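PDB 2OF3: ZYG-9, which plays a major role in organizing microtubules and spindle poles during mitosis and meiosis in one-cell embryos of Caenorhabditis elegans. Local coordinates for residues Glu116-Thr121 with Ser160-Pro165; Ala132-Leu137 with Leu166-Met171; Asp154-Leu159 with Leu188-Tyr193. One frame throughout, in Å; residues are numbered along the deposited sequence.

Interaction 1: residues Glu116-Thr121 with Ser160-Pro165; sequences ELIRDT and SDVVGP
The apolar part of this contact is V162 set against I118 and R119, with both methyls of the valine in use. V162 CG1 meets I118 CG2 at 3.9 Å, the two side chains crossing at about a right angle, while V162 CG2 reaches R119 CB at 3.7 Å. Chi1 of 175° at V162 accounts for this division: CG1 lies anti to the backbone N and CG2 anti to the carbonyl carbon, which spreads the methyls over neighbouring residues. The CA atoms of R119 and V162 are 5.7 Å apart, so the C-terminal turns of helices 101-120 and 146-163 approach closely, two helices packed together although one helix apart in the chain, within the helical-repeat (HEAT-like) paddle of the TOG domain. M125, from the loop between helices 101-120 and 127-139, touches both I118 and V162.

The polar part is looser. R119 and D161 lie side by side and point the same way, yet R119 NH1 and D161 OD2 remain 4.7 Å apart, too far for a salt bridge, although their opposite charges probably attract. Instead R119 turns side-on to D120: NE and NH2 converge on D120 OD1 at 3.1 and 3.0 Å, from the same face of the carboxylate, with OD1 near the guanidinium plane.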
ATOM      1  N   GLU A 116     -10.264   2.628  -6.443  1.00 20.79           N
ATOM      2  CA  GLU A 116     -11.075   2.385  -7.688  1.00 22.48           C
ATOM      3  C   GLU A 116     -11.573   3.639  -8.374  1.00 22.21           C
ATOM      4  O   GLU A 116     -11.456   3.728  -9.586  1.00 21.91           O
ATOM      5  CB  GLU A 116     -12.229   1.466  -7.394  1.00 22.10           C
ATOM      6  CG  GLU A 116     -11.740   0.044  -7.492  1.00 29.69           C
ATOM      7  CD  GLU A 116     -12.761  -0.953  -7.004  1.00 36.83           C
ATOM      8  OE1 GLU A 116     -13.777  -0.528  -6.374  1.00 41.28           O
ATOM      9  OE2 GLU A 116     -12.499  -2.154  -7.210  1.00 41.69           O
ATOM     10  N   LEU A 117     -12.054   4.639  -7.618  1.00 21.81           N
ATOM     11  CA  LEU A 117     -12.439   5.917  -8.203  1.00 22.94           C
ATOM     12  C   LEU A 117     -11.267   6.675  -8.761  1.00 23.51           C
ATOM     13  O   LEU A 117     -11.362   7.276  -9.852  1.00 24.16           O
ATOM     14  CB  LEU A 117     -13.141   6.815  -7.160  1.00 24.01           C
ATOM     15  CG  LEU A 117     -14.624   6.532  -6.842  1.00 25.96           C
ATOM     16  CD1 LEU A 117     -15.038   7.290  -5.520  1.00 24.77           C
ATOM     17  CD2 LEU A 117     -15.441   6.953  -8.056  1.00 23.08           C
ATOM     18  N   ILE A 118     -10.130   6.658  -8.055  1.00 22.83           N
ATOM     19  CA  ILE A 118      -8.905   7.248  -8.609  1.00 21.25           C
ATOM     20  C   ILE A 118      -8.537   6.538  -9.911  1.00 22.02           C
ATOM     21  O   ILE A 118      -8.267   7.209 -10.953  1.00 21.34           O
ATOM     22  CB  ILE A 118      -7.740   7.173  -7.586  1.00 21.26           C
ATOM     23  CG1 ILE A 118      -8.024   8.069  -6.379  1.00 21.55           C
ATOM     24  CG2 ILE A 118      -6.334   7.520  -8.259  1.00 20.87           C
ATOM     25  CD1 ILE A 118      -7.030   7.779  -5.142  1.00 20.14           C
ATOM     26  N   ARG A 119      -8.523   5.200  -9.889  1.00 21.63           N
ATOM     27  CA  ARG A 119      -8.163   4.457 -11.118  1.00 22.18           C
ATOM     28  C   ARG A 119      -9.139   4.754 -12.286  1.00 22.40           C
ATOM     29  O   ARG A 119      -8.717   5.162 -13.378  1.00 22.58           O
ATOM     30  CB  ARG A 119      -8.102   2.944 -10.858  1.00 20.88           C
ATOM     31  CG  ARG A 119      -7.800   2.144 -12.159  1.00 23.16           C
ATOM     32  CD  ARG A 119      -8.170   0.669 -11.987  1.00 26.53           C
ATOM     33  NE  ARG A 119      -9.597   0.595 -11.735  1.00 28.92           N
ATOM     34  CZ  ARG A 119     -10.226  -0.421 -11.155  1.00 31.88           C
ATOM     35  NH1 ARG A 119      -9.565  -1.518 -10.738  1.00 30.42           N
ATOM     36  NH2 ARG A 119     -11.545  -0.324 -10.976  1.00 34.16           N
ATOM     37  N   ASP A 120     -10.436   4.553 -12.053  1.00 23.32           N
ATOM     38  CA  ASP A 120     -11.473   4.765 -13.107  1.00 25.50           C
ATOM     39  C   ASP A 120     -11.517   6.156 -13.699  1.00 25.87           C
ATOM     40  O   ASP A 120     -11.841   6.294 -14.891  1.00 26.69           O
ATOM     41  CB  ASP A 120     -12.868   4.384 -12.583  1.00 24.92           C
ATOM     42  CG  ASP A 120     -12.948   2.940 -12.200  1.00 27.26           C
ATOM     43  OD1 ASP A 120     -12.109   2.104 -12.645  1.00 33.43           O
ATOM     44  OD2 ASP A 120     -13.840   2.586 -11.432  1.00 28.33           O
ATOM     45  N   THR A 121     -11.219   7.183 -12.911  1.00 24.21           N
ATOM     46  CA  THR A 121     -11.289   8.523 -13.430  1.00 24.68           C
ATOM     47  C   THR A 121      -9.944   8.959 -13.983  1.00 25.23           C
ATOM     48  O   THR A 121      -9.826  10.071 -14.455  1.00 24.86           O
ATOM     49  CB  THR A 121     -11.736   9.521 -12.382  1.00 24.79           C
ATOM     50  OG1 THR A 121     -10.805   9.548 -11.280  1.00 24.34           O
ATOM     51  CG2 THR A 121     -13.088   9.127 -11.873  1.00 25.13           C
ATOM     52  N   SER A 160      -1.381  -0.638  -7.948  1.00 25.39           N
ATOM     53  CA  SER A 160      -0.335  -1.037  -8.897  1.00 25.75           C
ATOM     54  C   SER A 160      -0.722  -0.545 -10.277  1.00 25.75           C
ATOM     55  O   SER A 160       0.148  -0.193 -11.054  1.00 27.31           O
ATOM     56  CB  SER A 160      -0.190  -2.572  -8.962  1.00 24.36           C
ATOM     57  OG  SER A 160       0.225  -3.151  -7.736  1.00 26.57           O
ATOM     58  N   ASP A 161      -2.005  -0.550 -10.609  1.00 26.14           N
ATOM     59  CA  ASP A 161      -2.454  -0.006 -11.887  1.00 28.05           C
ATOM     60  C   ASP A 161      -2.312   1.489 -11.955  1.00 27.37           C
ATOM     61  O   ASP A 161      -1.924   1.985 -12.980  1.00 28.99           O
ATOM     62  CB  ASP A 161      -3.916  -0.342 -12.194  1.00 28.29           C
ATOM     63  CG  ASP A 161      -4.114  -1.808 -12.599  1.00 34.78           C
ATOM     64  OD1 ASP A 161      -3.131  -2.474 -13.036  1.00 39.89           O
ATOM     65  OD2 ASP A 161      -5.276  -2.303 -12.495  1.00 41.11           O
ATOM     66  N   VAL A 162      -2.662   2.202 -10.886  1.00 25.49           N
ATOM     67  CA  VAL A 162      -2.570   3.661 -10.829  1.00 24.99           C
ATOM     68  C   VAL A 162      -1.104   4.124 -10.787  1.00 25.67           C
ATOM     69  O   VAL A 162      -0.686   5.003 -11.600  1.00 25.82           O
ATOM     70  CB  VAL A 162      -3.284   4.197  -9.564  1.00 24.67           C
ATOM     71  CG1 VAL A 162      -3.080   5.674  -9.434  1.00 24.42           C
ATOM     72  CG2 VAL A 162      -4.781   3.865  -9.604  1.00 24.07           C
ATOM     73  N   VAL A 163      -0.317   3.513  -9.870  1.00 24.85           N
ATOM     74  CA  VAL A 163       1.048   3.951  -9.525  1.00 24.02           C
ATOM     75  C   VAL A 163       2.085   3.342 -10.475  1.00 24.95           C
ATOM     76  O   VAL A 163       3.047   4.022 -10.867  1.00 25.55           O
ATOM     77  CB  VAL A 163       1.377   3.669  -7.988  1.00 24.05           C
ATOM     78  CG1 VAL A 163       2.787   4.062  -7.596  1.00 22.15           C
ATOM     79  CG2 VAL A 163       0.395   4.423  -7.032  1.00 23.65           C
ATOM     80  N   GLY A 164       1.910   2.062 -10.831  1.00 25.12           N
ATOM     81  CA  GLY A 164       2.836   1.349 -11.689  1.00 25.03           C
ATOM     82  C   GLY A 164       3.904   0.624 -10.893  1.00 25.68           C
ATOM     83  O   GLY A 164       4.310   1.086  -9.818  1.00 25.85           O
ATOM     84  N   PRO A 165       4.375  -0.531 -11.405  1.00 26.42           N
ATOM     85  CA  PRO A 165       5.425  -1.291 -10.747  1.00 26.40           C
ATOM     86  C   PRO A 165       6.699  -0.570 -10.398  1.00 26.88           C
ATOM     87  O   PRO A 165       7.271  -0.805  -9.317  1.00 25.94           O
ATOM     88  CB  PRO A 165       5.694  -2.402 -11.740  1.00 25.82           C
ATOM     89  CG  PRO A 165       4.337  -2.702 -12.203  1.00 25.90           C
ATOM     90  CD  PRO A 165       3.837  -1.289 -12.544  1.00 25.82           C
TER

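Interaction 2: residues Ala132-Leu137 with Leu166-Met171; sequences AFVPYL and LKMTPM
The axes of segments 132-137 and 166-171 approach to 10.5 Å and cross at -48°, with P135 and M171 as the nearest CA pair, 6.3 Å apart. This brings together helices 127-139 and 165-174 of the helical-repeat (HEAT-like) TOG domain, two helices with the whole of helix 146-163 between them in the chain. Each segment carries a proline: P135 and P170 have no backbone N-H to give, and both helices are kinked there. At the kinks only weak bonds link Y136 N to F133 O and M171 N to M168 O, while the normal i to i-4 bond resumes at L137 N.

No hydrogen bond passes between the segments, and the interface consists of one valine, one proline and two methionines. The CB of V134 is directed toward the other helix. M171 also points across, and the two side chains meet at about a right angle. The methionine is extended through chi2 (177°) and then bends at chi3 (-59°), a turn that lays its thioether end over V134 CB and CG1. Its sulfur also lies against the CG-CD side of the proline ring, 3.8 Å from P135 CD and 3.9 Å from P135 CG.

M168 comes from one turn earlier by a different route. Its CB is not directed at the partner helix, but bends at chi2 and chi3 carry the methyl across. Behind this layer, L159 of helix 146-163 packs on V134, and V163 and Y194 pack on M168, which agrees with the burial of both residues. The two methionine methyls thus share one branch of the valine: V134 CG1 lies 3.8 Å from M171 CE and 4.0 Å from M168 CE.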
ATOM      1  N   ALA A 132       2.285   8.716   1.433  1.00 19.76           N
ATOM      2  CA  ALA A 132       1.481   8.852   2.679  1.00 18.65           C
ATOM      3  C   ALA A 132       0.602   7.631   2.929  1.00 19.30           C
ATOM      4  O   ALA A 132       0.245   7.387   4.045  1.00 19.30           O
ATOM      5  CB  ALA A 132       0.587  10.109   2.609  1.00 19.31           C
ATOM      6  N   PHE A 133       0.222   6.869   1.900  1.00 18.70           N
ATOM      7  CA  PHE A 133      -0.757   5.796   2.109  1.00 18.79           C
ATOM      8  C   PHE A 133      -0.145   4.389   2.051  1.00 20.27           C
ATOM      9  O   PHE A 133      -0.352   3.568   2.961  1.00 19.40           O
ATOM     10  CB  PHE A 133      -1.928   5.886   1.100  1.00 18.72           C
ATOM     11  CG  PHE A 133      -2.964   4.765   1.290  1.00 19.36           C
ATOM     12  CD1 PHE A 133      -3.635   4.608   2.517  1.00 19.30           C
ATOM     13  CD2 PHE A 133      -3.254   3.887   0.277  1.00 20.14           C
ATOM     14  CE1 PHE A 133      -4.610   3.564   2.720  1.00 20.23           C
ATOM     15  CE2 PHE A 133      -4.222   2.843   0.466  1.00 19.47           C
ATOM     16  CZ  PHE A 133      -4.865   2.684   1.688  1.00 19.33           C
ATOM     17  N   VAL A 134       0.569   4.111   0.969  1.00 20.40           N
ATOM     18  CA  VAL A 134       1.024   2.759   0.654  1.00 21.09           C
ATOM     19  C   VAL A 134       1.876   2.113   1.735  1.00 21.15           C
ATOM     20  O   VAL A 134       1.612   0.967   2.045  1.00 23.23           O
ATOM     21  CB  VAL A 134       1.661   2.665  -0.779  1.00 20.36           C
ATOM     22  CG1 VAL A 134       2.246   1.194  -1.055  1.00 20.87           C
ATOM     23  CG2 VAL A 134       0.603   3.038  -1.811  1.00 21.70           C
ATOM     24  N   PRO A 135       2.909   2.794   2.291  1.00 21.80           N
ATOM     25  CA  PRO A 135       3.709   2.170   3.330  1.00 21.86           C
ATOM     26  C   PRO A 135       2.897   1.701   4.523  1.00 22.62           C
ATOM     27  O   PRO A 135       3.248   0.646   5.160  1.00 22.42           O
ATOM     28  CB  PRO A 135       4.755   3.264   3.689  1.00 21.99           C
ATOM     29  CG  PRO A 135       4.924   3.998   2.420  1.00 20.92           C
ATOM     30  CD  PRO A 135       3.473   4.102   1.932  1.00 19.86           C
ATOM     31  N   TYR A 136       1.807   2.404   4.832  1.00 21.45           N
ATOM     32  CA  TYR A 136       0.981   1.957   5.976  1.00 20.72           C
ATOM     33  C   TYR A 136       0.037   0.851   5.582  1.00 21.05           C
ATOM     34  O   TYR A 136      -0.228  -0.033   6.393  1.00 21.52           O
ATOM     35  CB  TYR A 136       0.183   3.107   6.563  1.00 21.90           C
ATOM     36  CG  TYR A 136       1.119   4.179   7.023  1.00 21.84           C
ATOM     37  CD1 TYR A 136       1.859   4.007   8.191  1.00 22.05           C
ATOM     38  CD2 TYR A 136       1.309   5.339   6.247  1.00 22.85           C
ATOM     39  CE1 TYR A 136       2.797   4.991   8.615  1.00 22.57           C
ATOM     40  CE2 TYR A 136       2.255   6.350   6.640  1.00 19.96           C
ATOM     41  CZ  TYR A 136       2.966   6.142   7.823  1.00 23.80           C
ATOM     42  OH  TYR A 136       3.855   7.093   8.207  1.00 24.66           O
ATOM     43  N   LEU A 137      -0.486   0.892   4.352  1.00 21.20           N
ATOM     44  CA  LEU A 137      -1.355  -0.197   3.867  1.00 21.43           C
ATOM     45  C   LEU A 137      -0.580  -1.499   3.873  1.00 22.67           C
ATOM     46  O   LEU A 137      -1.164  -2.568   4.178  1.00 22.88           O
ATOM     47  CB  LEU A 137      -1.888   0.073   2.462  1.00 20.61           C
ATOM     48  CG  LEU A 137      -2.701  -1.051   1.805  1.00 19.83           C
ATOM     49  CD1 LEU A 137      -4.134  -1.126   2.396  1.00 19.82           C
ATOM     50  CD2 LEU A 137      -2.727  -0.772   0.342  1.00 18.27           C
ATOM     51  N   LEU A 166       7.160   0.317 -11.271  1.00 27.35           N
ATOM     52  CA  LEU A 166       8.399   1.012 -10.978  1.00 28.22           C
ATOM     53  C   LEU A 166       8.318   1.876  -9.748  1.00 26.88           C
ATOM     54  O   LEU A 166       9.266   1.948  -8.996  1.00 27.38           O
ATOM     55  CB  LEU A 166       8.898   1.812 -12.208  1.00 28.69           C
ATOM     56  CG  LEU A 166      10.161   2.681 -12.006  1.00 30.49           C
ATOM     57  CD1 LEU A 166      11.418   1.836 -11.665  1.00 32.24           C
ATOM     58  CD2 LEU A 166      10.419   3.542 -13.246  1.00 30.41           C
ATOM     59  N   LYS A 167       7.212   2.572  -9.537  1.00 26.74           N
ATOM     60  CA  LYS A 167       7.102   3.403  -8.335  1.00 26.04           C
ATOM     61  C   LYS A 167       6.600   2.633  -7.110  1.00 25.09           C
ATOM     62  O   LYS A 167       6.828   3.080  -6.007  1.00 26.24           O
ATOM     63  CB  LYS A 167       6.159   4.605  -8.553  1.00 27.99           C
ATOM     64  CG  LYS A 167       6.627   5.671  -9.547  1.00 30.39           C
ATOM     65  CD  LYS A 167       7.789   6.507  -9.008  1.00 38.09           C
ATOM     66  CE  LYS A 167       8.157   7.717  -9.960  1.00 39.18           C
ATOM     67  NZ  LYS A 167       6.903   8.377 -10.557  1.00 43.94           N
ATOM     68  N   MET A 168       5.901   1.502  -7.287  1.00 24.15           N
ATOM     69  CA  MET A 168       5.469   0.663  -6.164  1.00 22.32           C
ATOM     70  C   MET A 168       6.595  -0.156  -5.538  1.00 22.57           C
ATOM     71  O   MET A 168       6.644  -0.335  -4.322  1.00 21.56           O
ATOM     72  CB  MET A 168       4.345  -0.283  -6.624  1.00 21.66           C
ATOM     73  CG  MET A 168       2.906   0.381  -6.807  1.00 20.06           C
ATOM     74  SD  MET A 168       2.073   1.054  -5.343  1.00 14.63           S
ATOM     75  CE  MET A 168       1.539  -0.472  -4.631  1.00 22.46           C
ATOM     76  N   THR A 169       7.512  -0.648  -6.365  1.00 23.39           N
ATOM     77  CA  THR A 169       8.494  -1.664  -5.938  1.00 23.10           C
ATOM     78  C   THR A 169       9.409  -1.201  -4.837  1.00 23.56           C
ATOM     79  O   THR A 169       9.651  -1.978  -3.916  1.00 25.01           O
ATOM     80  CB  THR A 169       9.255  -2.237  -7.137  1.00 23.22           C
ATOM     81  OG1 THR A 169       8.297  -2.850  -7.995  1.00 23.43           O
ATOM     82  CG2 THR A 169      10.337  -3.297  -6.731  1.00 21.47           C
ATOM     83  N   PRO A 170       9.920   0.058  -4.886  1.00 24.32           N
ATOM     84  CA  PRO A 170      10.762   0.540  -3.760  1.00 24.16           C
ATOM     85  C   PRO A 170      10.074   0.435  -2.368  1.00 23.88           C
ATOM     86  O   PRO A 170      10.740   0.128  -1.344  1.00 24.56           O
ATOM     87  CB  PRO A 170      11.011   2.032  -4.130  1.00 24.45           C
ATOM     88  CG  PRO A 170      10.851   2.107  -5.612  1.00 24.40           C
ATOM     89  CD  PRO A 170       9.810   1.066  -5.976  1.00 23.89           C
ATOM     90  N   MET A 171       8.757   0.673  -2.308  1.00 23.35           N
ATOM     91  CA  MET A 171       8.004   0.582  -1.046  1.00 21.64           C
ATOM     92  C   MET A 171       7.822  -0.893  -0.682  1.00 22.22           C
ATOM     93  O   MET A 171       7.888  -1.245   0.491  1.00 23.04           O
ATOM     94  CB  MET A 171       6.634   1.267  -1.210  1.00 21.46           C
ATOM     95  CG  MET A 171       6.734   2.870  -1.205  1.00 22.66           C
ATOM     96  SD  MET A 171       5.231   3.805  -1.458  1.00 16.31           S
ATOM     97  CE  MET A 171       4.738   3.232  -3.003  1.00 17.37           C
TER

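Interaction 3: residues Asp154-Leu159 with Leu188-Tyr193; sequences DIVNVL and LLVIEY
V156 and V190 form the buried side of this contact, each pointing its CB toward the other helix. One methyl meets two: V156 CG1 lies 4.1 Å from V190 CG1 and also 4.1 Å from V190 CG2. With chi1 at 173°, V156 holds CG1 anti to the backbone N, on the side where V190 lies. The contact is small and made by side chains reaching across: the nearest CA pair, V156 with V190, is 8.4 Å apart and the segments bury 133 Å² in total. The core is completed by other helices, with L137 of helix 127-139 packing on V156 and L172 of helix 165-174 on V190. The valine contact makes helices 146-163 and 181-198 neighbours in the layered helical-repeat (HEAT-like) architecture of the TOG domain, with the shorter helix 165-174 joining them along the chain.

On the solvent side the partly exposed N157 meets the exposed Y193, and the polar link is water-mediated rather than direct. N157 OD1 approaches Y193 CE2 to 3.9 Å, obliquely to the ring, and the amide and ring planes are 39° apart; no direct hydrogen bond forms. The water donates to the backbone carbonyl of N157, with 2.9 Å between the water oxygen and N157 O, and pairs with the phenol at 2.9 Å from Y193 OH, sitting at the edge of the tyrosine ring and in its plane.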
ATOM      1  N   ASP A 154      -6.120  -6.896  -2.749  1.00 24.20           N
ATOM      2  CA  ASP A 154      -7.012  -6.325  -3.791  1.00 24.39           C
ATOM      3  C   ASP A 154      -6.833  -4.817  -3.903  1.00 23.61           C
ATOM      4  O   ASP A 154      -6.869  -4.275  -5.023  1.00 23.58           O
ATOM      5  CB  ASP A 154      -8.497  -6.605  -3.519  1.00 25.91           C
ATOM      6  CG  ASP A 154      -8.850  -8.098  -3.590  1.00 31.23           C
ATOM      7  OD1 ASP A 154      -8.175  -8.854  -4.363  1.00 35.66           O
ATOM      8  OD2 ASP A 154      -9.792  -8.509  -2.858  1.00 35.15           O
ATOM      9  N   ILE A 155      -6.639  -4.133  -2.776  1.00 21.10           N
ATOM     10  CA  ILE A 155      -6.331  -2.661  -2.837  1.00 21.48           C
ATOM     11  C   ILE A 155      -4.937  -2.423  -3.443  1.00 21.23           C
ATOM     12  O   ILE A 155      -4.763  -1.572  -4.266  1.00 21.86           O
ATOM     13  CB  ILE A 155      -6.446  -1.953  -1.435  1.00 21.37           C
ATOM     14  CG1 ILE A 155      -7.874  -1.987  -0.916  1.00 19.75           C
ATOM     15  CG2 ILE A 155      -5.896  -0.487  -1.451  1.00 20.15           C
ATOM     16  CD1 ILE A 155      -7.887  -2.065   0.609  1.00 21.35           C
ATOM     17  N   VAL A 156      -3.948  -3.219  -3.066  1.00 21.51           N
ATOM     18  CA  VAL A 156      -2.625  -3.116  -3.671  1.00 21.25           C
ATOM     19  C   VAL A 156      -2.729  -3.293  -5.182  1.00 22.36           C
ATOM     20  O   VAL A 156      -2.035  -2.612  -5.916  1.00 23.11           O
ATOM     21  CB  VAL A 156      -1.675  -4.145  -3.060  1.00 21.08           C
ATOM     22  CG1 VAL A 156      -0.331  -4.139  -3.826  1.00 20.60           C
ATOM     23  CG2 VAL A 156      -1.407  -3.804  -1.573  1.00 18.63           C
ATOM     24  N   ASN A 157      -3.540  -4.237  -5.667  1.00 22.86           N
ATOM     25  CA  ASN A 157      -3.663  -4.514  -7.122  1.00 23.65           C
ATOM     26  C   ASN A 157      -4.251  -3.326  -7.892  1.00 22.99           C
ATOM     27  O   ASN A 157      -3.830  -3.036  -9.026  1.00 23.73           O
ATOM     28  CB  ASN A 157      -4.525  -5.783  -7.386  1.00 23.15           C
ATOM     29  CG  ASN A 157      -3.795  -7.084  -7.046  1.00 26.52           C
ATOM     30  OD1 ASN A 157      -2.559  -7.110  -6.866  1.00 27.26           O
ATOM     31  ND2 ASN A 157      -4.565  -8.192  -6.947  1.00 30.44           N
ATOM     32  N   VAL A 158      -5.188  -2.608  -7.290  1.00 21.80           N
ATOM     33  CA  VAL A 158      -5.676  -1.340  -7.911  1.00 22.92           C
ATOM     34  C   VAL A 158      -4.579  -0.237  -7.946  1.00 23.47           C
ATOM     35  O   VAL A 158      -4.345   0.398  -8.987  1.00 23.24           O
ATOM     36  CB  VAL A 158      -6.963  -0.820  -7.195  1.00 23.23           C
ATOM     37  CG1 VAL A 158      -7.478   0.454  -7.834  1.00 21.61           C
ATOM     38  CG2 VAL A 158      -8.062  -1.930  -7.228  1.00 23.12           C
ATOM     39  N   LEU A 159      -3.889  -0.029  -6.832  1.00 22.94           N
ATOM     40  CA  LEU A 159      -2.820   0.946  -6.771  1.00 23.86           C
ATOM     41  C   LEU A 159      -1.687   0.637  -7.726  1.00 24.53           C
ATOM     42  O   LEU A 159      -1.060   1.545  -8.245  1.00 26.24           O
ATOM     43  CB  LEU A 159      -2.249   1.017  -5.340  1.00 23.53           C
ATOM     44  CG  LEU A 159      -3.110   1.741  -4.315  1.00 25.91           C
ATOM     45  CD1 LEU A 159      -2.709   1.355  -2.876  1.00 24.41           C
ATOM     46  CD2 LEU A 159      -2.960   3.237  -4.551  1.00 27.30           C
ATOM     47  N   LEU A 188       6.795  -9.813  -1.260  1.00 22.53           N
ATOM     48  CA  LEU A 188       7.477 -10.605  -2.301  1.00 21.82           C
ATOM     49  C   LEU A 188       6.547 -11.116  -3.360  1.00 21.43           C
ATOM     50  O   LEU A 188       6.881 -11.127  -4.550  1.00 20.53           O
ATOM     51  CB  LEU A 188       8.254 -11.806  -1.692  1.00 22.26           C
ATOM     52  CG  LEU A 188       9.502 -11.384  -0.900  1.00 24.64           C
ATOM     53  CD1 LEU A 188      10.048 -12.570  -0.055  1.00 23.38           C
ATOM     54  CD2 LEU A 188      10.597 -10.662  -1.805  1.00 19.39           C
ATOM     55  N   LEU A 189       5.376 -11.589  -2.956  1.00 22.61           N
ATOM     56  CA  LEU A 189       4.356 -12.099  -3.910  1.00 22.74           C
ATOM     57  C   LEU A 189       3.891 -11.014  -4.879  1.00 21.88           C
ATOM     58  O   LEU A 189       3.642 -11.298  -6.037  1.00 22.82           O
ATOM     59  CB  LEU A 189       3.123 -12.689  -3.171  1.00 21.74           C
ATOM     60  CG  LEU A 189       3.434 -13.974  -2.386  1.00 25.27           C
ATOM     61  CD1 LEU A 189       2.203 -14.373  -1.635  1.00 26.48           C
ATOM     62  CD2 LEU A 189       3.946 -15.153  -3.274  1.00 23.19           C
ATOM     63  N   VAL A 190       3.727  -9.791  -4.406  1.00 21.60           N
ATOM     64  CA  VAL A 190       3.409  -8.675  -5.320  1.00 21.71           C
ATOM     65  C   VAL A 190       4.572  -8.426  -6.343  1.00 22.54           C
ATOM     66  O   VAL A 190       4.336  -8.339  -7.564  1.00 23.06           O
ATOM     67  CB  VAL A 190       3.063  -7.360  -4.548  1.00 21.15           C
ATOM     68  CG1 VAL A 190       2.701  -6.237  -5.574  1.00 19.67           C
ATOM     69  CG2 VAL A 190       1.855  -7.591  -3.600  1.00 21.06           C
ATOM     70  N   ILE A 191       5.810  -8.355  -5.855  1.00 22.75           N
ATOM     71  CA  ILE A 191       6.966  -8.277  -6.747  1.00 23.55           C
ATOM     72  C   ILE A 191       6.971  -9.425  -7.725  1.00 24.54           C
ATOM     73  O   ILE A 191       7.183  -9.211  -8.911  1.00 25.62           O
ATOM     74  CB  ILE A 191       8.261  -8.202  -5.954  1.00 24.05           C
ATOM     75  CG1 ILE A 191       8.317  -6.877  -5.136  1.00 23.67           C
ATOM     76  CG2 ILE A 191       9.500  -8.397  -6.906  1.00 23.89           C
ATOM     77  CD1 ILE A 191       9.411  -6.808  -3.997  1.00 24.38           C
ATOM     78  N   GLU A 192       6.712 -10.656  -7.276  1.00 24.08           N
ATOM     79  CA  GLU A 192       6.682 -11.760  -8.199  1.00 24.82           C
ATOM     80  C   GLU A 192       5.634 -11.521  -9.309  1.00 25.51           C
ATOM     81  O   GLU A 192       5.872 -11.772 -10.489  1.00 25.55           O
ATOM     82  CB  GLU A 192       6.407 -13.074  -7.454  1.00 23.19           C
ATOM     83  CG  GLU A 192       6.384 -14.239  -8.411  1.00 28.74           C
ATOM     84  CD  GLU A 192       5.781 -15.501  -7.851  1.00 35.86           C
ATOM     85  OE1 GLU A 192       5.577 -15.596  -6.612  1.00 38.21           O
ATOM     86  OE2 GLU A 192       5.534 -16.413  -8.679  1.00 38.14           O
ATOM     87  N   TYR A 193       4.468 -11.021  -8.946  1.00 26.64           N
ATOM     88  CA  TYR A 193       3.426 -10.773  -9.908  1.00 28.36           C
ATOM     89  C   TYR A 193       3.792  -9.672 -10.932  1.00 27.85           C
ATOM     90  O   TYR A 193       3.460  -9.776 -12.116  1.00 27.33           O
ATOM     91  CB  TYR A 193       2.196 -10.445  -9.097  1.00 31.55           C
ATOM     92  CG  TYR A 193       1.046  -9.769  -9.773  1.00 35.99           C
ATOM     93  CD1 TYR A 193       0.192 -10.460 -10.650  1.00 40.10           C
ATOM     94  CD2 TYR A 193       0.768  -8.446  -9.468  1.00 39.02           C
ATOM     95  CE1 TYR A 193      -0.921  -9.792 -11.248  1.00 42.69           C
ATOM     96  CE2 TYR A 193      -0.301  -7.791 -10.024  1.00 43.51           C
ATOM     97  CZ  TYR A 193      -1.154  -8.455 -10.910  1.00 42.21           C
ATOM     98  OH  TYR A 193      -2.239  -7.711 -11.408  1.00 44.31           O
TER
HETATM   99  O   HOH W   1      -2.583  -4.894 -10.801  1.00 42.81           O

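From the N terminus, helix 101-120 comes first and is met by the end of helix 146-163 in interaction 1, closing a loop of 38 residues that contains helix 127-139. That enclosed helix reaches forward to helix 165-174 in interaction 2, and helix 146-163 reaches helix 181-198 in interaction 3; each closes a loop of 28 residues. None of the loops nests: every pair crosses, because the segments alternate along the chain. Helix 146-163 serves interactions 1 and 3 directly. Its residues also bridge the contacts, with V158 against R119, and I155 and L159 against L137, tying five successive helices into one continuous stack.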